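Side-chain contact in beta-lactamase (Mycobacterium tuberculosis, PDB 4WHI), which is probably a penicillin-binding protein of the beta-lactamase family, here represented by its C-terminal beta-sheet domain, whose own role is not established: residues T36-G40 with Q41-S45. Sequence-based numbering, arbitrary orientation.
Sequences TYHDG and QLRLS
Arg43 reaches across to Thr36 and holds its hydroxyl with two nitrogens. Arg43 NE lies 2.8 Å from Thr36 OG1, and Arg43 NH2 adds a longer, more bent bond to the same oxygen (3.2 Å, 136° at the hydrogen). OG1 sits at the edge of the guanidinium, nearly in its plane. The arginine chain gets there by folding back: bends at chi2 (96°) and chi3 (57°) carry the group over the neighbouring strand. Thr36 places OG1 between its backbone N and carbonyl carbon, facing the arginine. One face of the guanidinium rests on His38, whose CB lies 3.7 Å from Arg43 NH1. The imidazole itself turns away, with Asp39 CG over one face, near the rim.

These residues belong to a beta hairpin with a two-residue loop, strands 33-38 and 41-46, closed by a type I' turn from His38 to Gln41. Thr36 and Arg43 form a hydrogen-bonded antiparallel pair, as do His38 and Gln41. His38 N donates to Gln41 O at 2.9 Å, and Gln41 N returns a bond to His38 O. Asp39 and Gly40 both take positive phi, as this turn requires. The side chains of Thr36, His38, Gln41 and Arg43 share one face of the sheet, where Arg43 also touches Thr52 and Asp54 of strand 51-59.

On the other face, Leu42 and Tyr37 form the non-hydrogen-bonded pair. Leu42 CD2 approaches the edge of the Tyr37 ring and lies 4.4 Å from Tyr37 CB. Both side chains also touch Leu18, and Leu42 is buried against Phe63.

A water extends the polar network beyond the arginine. It lies 2.8 Å from Thr36 OG1 and 2.7 Å from Ser45 OG, which also bonds to Thr52.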
ATOM      1  N   THR A  36       6.095   7.288   2.904  1.00 10.29           N
ATOM      2  CA  THR A  36       7.397   7.933   2.831  1.00 10.33           C
ATOM      3  C   THR A  36       8.234   7.275   1.740  1.00 10.02           C
ATOM      4  O   THR A  36       7.937   6.167   1.285  1.00 10.14           O
ATOM      5  CB  THR A  36       8.163   7.861   4.176  1.00 10.29           C
ATOM      6  OG1 THR A  36       8.344   6.490   4.556  1.00 11.40           O
ATOM      7  CG2 THR A  36       7.436   8.632   5.288  1.00 11.67           C
ATOM      8  N   TYR A  37       9.295   7.962   1.338  1.00  9.89           N
ATOM      9  CA  TYR A  37      10.165   7.498   0.271  1.00  9.92           C
ATOM     10  C   TYR A  37      11.584   7.392   0.797  1.00 10.31           C
ATOM     11  O   TYR A  37      12.071   8.302   1.483  1.00 11.41           O
ATOM     12  CB  TYR A  37      10.121   8.484  -0.901  1.00 10.21           C
ATOM     13  CG  TYR A  37      11.130   8.223  -2.001  1.00 10.53           C
ATOM     14  CD1 TYR A  37      12.402   8.795  -1.961  1.00 11.63           C
ATOM     15  CD2 TYR A  37      10.806   7.429  -3.090  1.00 11.29           C
ATOM     16  CE1 TYR A  37      13.325   8.564  -2.972  1.00 13.47           C
ATOM     17  CE2 TYR A  37      11.719   7.197  -4.106  1.00 13.43           C
ATOM     18  CZ  TYR A  37      12.972   7.775  -4.047  1.00 14.44           C
ATOM     19  OH  TYR A  37      13.875   7.545  -5.057  1.00 19.01           O
ATOM     20  N   HIS A  38      12.247   6.285   0.488  1.00 10.43           N
ATOM     21  CA  HIS A  38      13.649   6.128   0.846  1.00 12.43           C
ATOM     22  C   HIS A  38      14.402   5.328  -0.210  1.00 13.72           C
ATOM     23  O   HIS A  38      14.041   4.196  -0.496  1.00 13.70           O
ATOM     24  CB  HIS A  38      13.783   5.454   2.213  1.00 13.49           C
ATOM     25  CG  HIS A  38      15.189   5.404   2.715  1.00 15.28           C
ATOM     26  ND1 HIS A  38      15.895   4.230   2.840  1.00 16.65           N
ATOM     27  CD2 HIS A  38      16.036   6.392   3.079  1.00 17.57           C
ATOM     28  CE1 HIS A  38      17.104   4.490   3.286  1.00 18.98           C
ATOM     29  NE2 HIS A  38      17.216   5.796   3.435  1.00 18.72           N
ATOM     30  N   ASP A  39      15.429   5.935  -0.806  1.00 14.78           N
ATOM     31  CA  ASP A  39      16.314   5.233  -1.735  1.00 16.05           C
ATOM     32  C   ASP A  39      15.561   4.394  -2.777  1.00 14.85           C
ATOM     33  O   ASP A  39      15.840   3.205  -2.960  1.00 17.64           O
ATOM     34  CB  ASP A  39      17.305   4.345  -0.958  1.00 18.05           C
ATOM     35  CG  ASP A  39      18.261   5.148  -0.071  1.00 22.18           C
ATOM     36  OD1 ASP A  39      18.352   6.381  -0.235  1.00 25.70           O
ATOM     37  OD2 ASP A  39      18.944   4.539   0.786  1.00 25.43           O
ATOM     38  N   GLY A  40      14.600   5.017  -3.446  1.00 14.04           N
ATOM     39  CA  GLY A  40      13.835   4.365  -4.500  1.00 15.04           C
ATOM     40  C   GLY A  40      12.608   3.573  -4.070  1.00 15.24           C
ATOM     41  O   GLY A  40      11.903   3.034  -4.915  1.00 17.09           O
ATOM     42  N   GLN A  41      12.346   3.512  -2.767  1.00 14.42           N
ATOM     43  CA  GLN A  41      11.308   2.652  -2.203  1.00 13.94           C
ATOM     44  C   GLN A  41      10.225   3.496  -1.545  1.00 13.04           C
ATOM     45  O   GLN A  41      10.538   4.349  -0.718  1.00 12.84           O
ATOM     46  CB  GLN A  41      11.938   1.738  -1.143  1.00 14.85           C
ATOM     47  CG  GLN A  41      10.984   0.743  -0.500  1.00 15.29           C
ATOM     48  CD  GLN A  41      10.579  -0.355  -1.459  1.00 16.47           C
ATOM     49  OE1 GLN A  41      11.430  -1.093  -1.946  1.00 17.59           O
ATOM     50  NE2 GLN A  41       9.279  -0.467  -1.743  1.00 18.50           N
ATOM     51  N   LEU A  42       8.965   3.262  -1.911  1.00 11.77           N
ATOM     52  CA  LEU A  42       7.839   3.774  -1.139  1.00 12.14           C
ATOM     53  C   LEU A  42       7.565   2.812   0.018  1.00 11.05           C
ATOM     54  O   LEU A  42       7.627   1.586  -0.147  1.00 10.90           O
ATOM     55  CB  LEU A  42       6.567   3.918  -1.980  1.00 14.03           C
ATOM     56  CG  LEU A  42       6.404   5.095  -2.934  1.00 15.99           C
ATOM     57  CD1 LEU A  42       5.053   4.986  -3.628  1.00 18.64           C
ATOM     58  CD2 LEU A  42       6.517   6.427  -2.215  1.00 14.97           C
ATOM     59  N   ARG A  43       7.280   3.380   1.181  1.00 10.53           N
ATOM     60  CA  ARG A  43       6.909   2.613   2.368  1.00 11.23           C
ATOM     61  C   ARG A  43       5.596   3.135   2.935  1.00 11.63           C
ATOM     62  O   ARG A  43       5.302   4.327   2.839  1.00 10.57           O
ATOM     63  CB  ARG A  43       7.981   2.720   3.452  1.00 11.93           C
ATOM     64  CG  ARG A  43       9.402   2.409   2.988  1.00 12.00           C
ATOM     65  CD  ARG A  43      10.188   3.668   2.635  1.00 12.36           C
ATOM     66  NE  ARG A  43      10.227   4.565   3.780  1.00 11.92           N
ATOM     67  CZ  ARG A  43      11.073   4.461   4.805  1.00 11.66           C
ATOM     68  NH1 ARG A  43      12.019   3.526   4.819  1.00 12.77           N
ATOM     69  NH2 ARG A  43      10.981   5.309   5.812  1.00 11.84           N
ATOM     70  N   LEU A  44       4.825   2.223   3.523  1.00 10.95           N
ATOM     71  CA  LEU A  44       3.565   2.521   4.185  1.00 10.43           C
ATOM     72  C   LEU A  44       3.711   2.215   5.677  1.00 10.95           C
ATOM     73  O   LEU A  44       4.035   1.079   6.042  1.00 12.51           O
ATOM     74  CB  LEU A  44       2.462   1.646   3.585  1.00 11.17           C
ATOM     75  CG  LEU A  44       1.099   1.605   4.271  1.00 11.47           C
ATOM     76  CD1 LEU A  44       0.441   2.971   4.194  1.00 13.72           C
ATOM     77  CD2 LEU A  44       0.213   0.558   3.613  1.00 12.22           C
ATOM     78  N   SER A  45       3.493   3.218   6.525  1.00  9.78           N
ATOM     79  CA  SER A  45       3.527   3.042   7.984  1.00 11.10           C
ATOM     80  C   SER A  45       2.133   3.223   8.586  1.00 12.33           C
ATOM     81  O   SER A  45       1.444   4.198   8.287  1.00 11.65           O
ATOM     82  CB  SER A  45       4.485   4.038   8.633  1.00 11.23           C
ATOM     83  OG  SER A  45       5.803   3.878   8.149  1.00 11.38           O
TER
HETATM   84  O   HOH W   1       6.203   5.352   5.878  1.00 14.17           O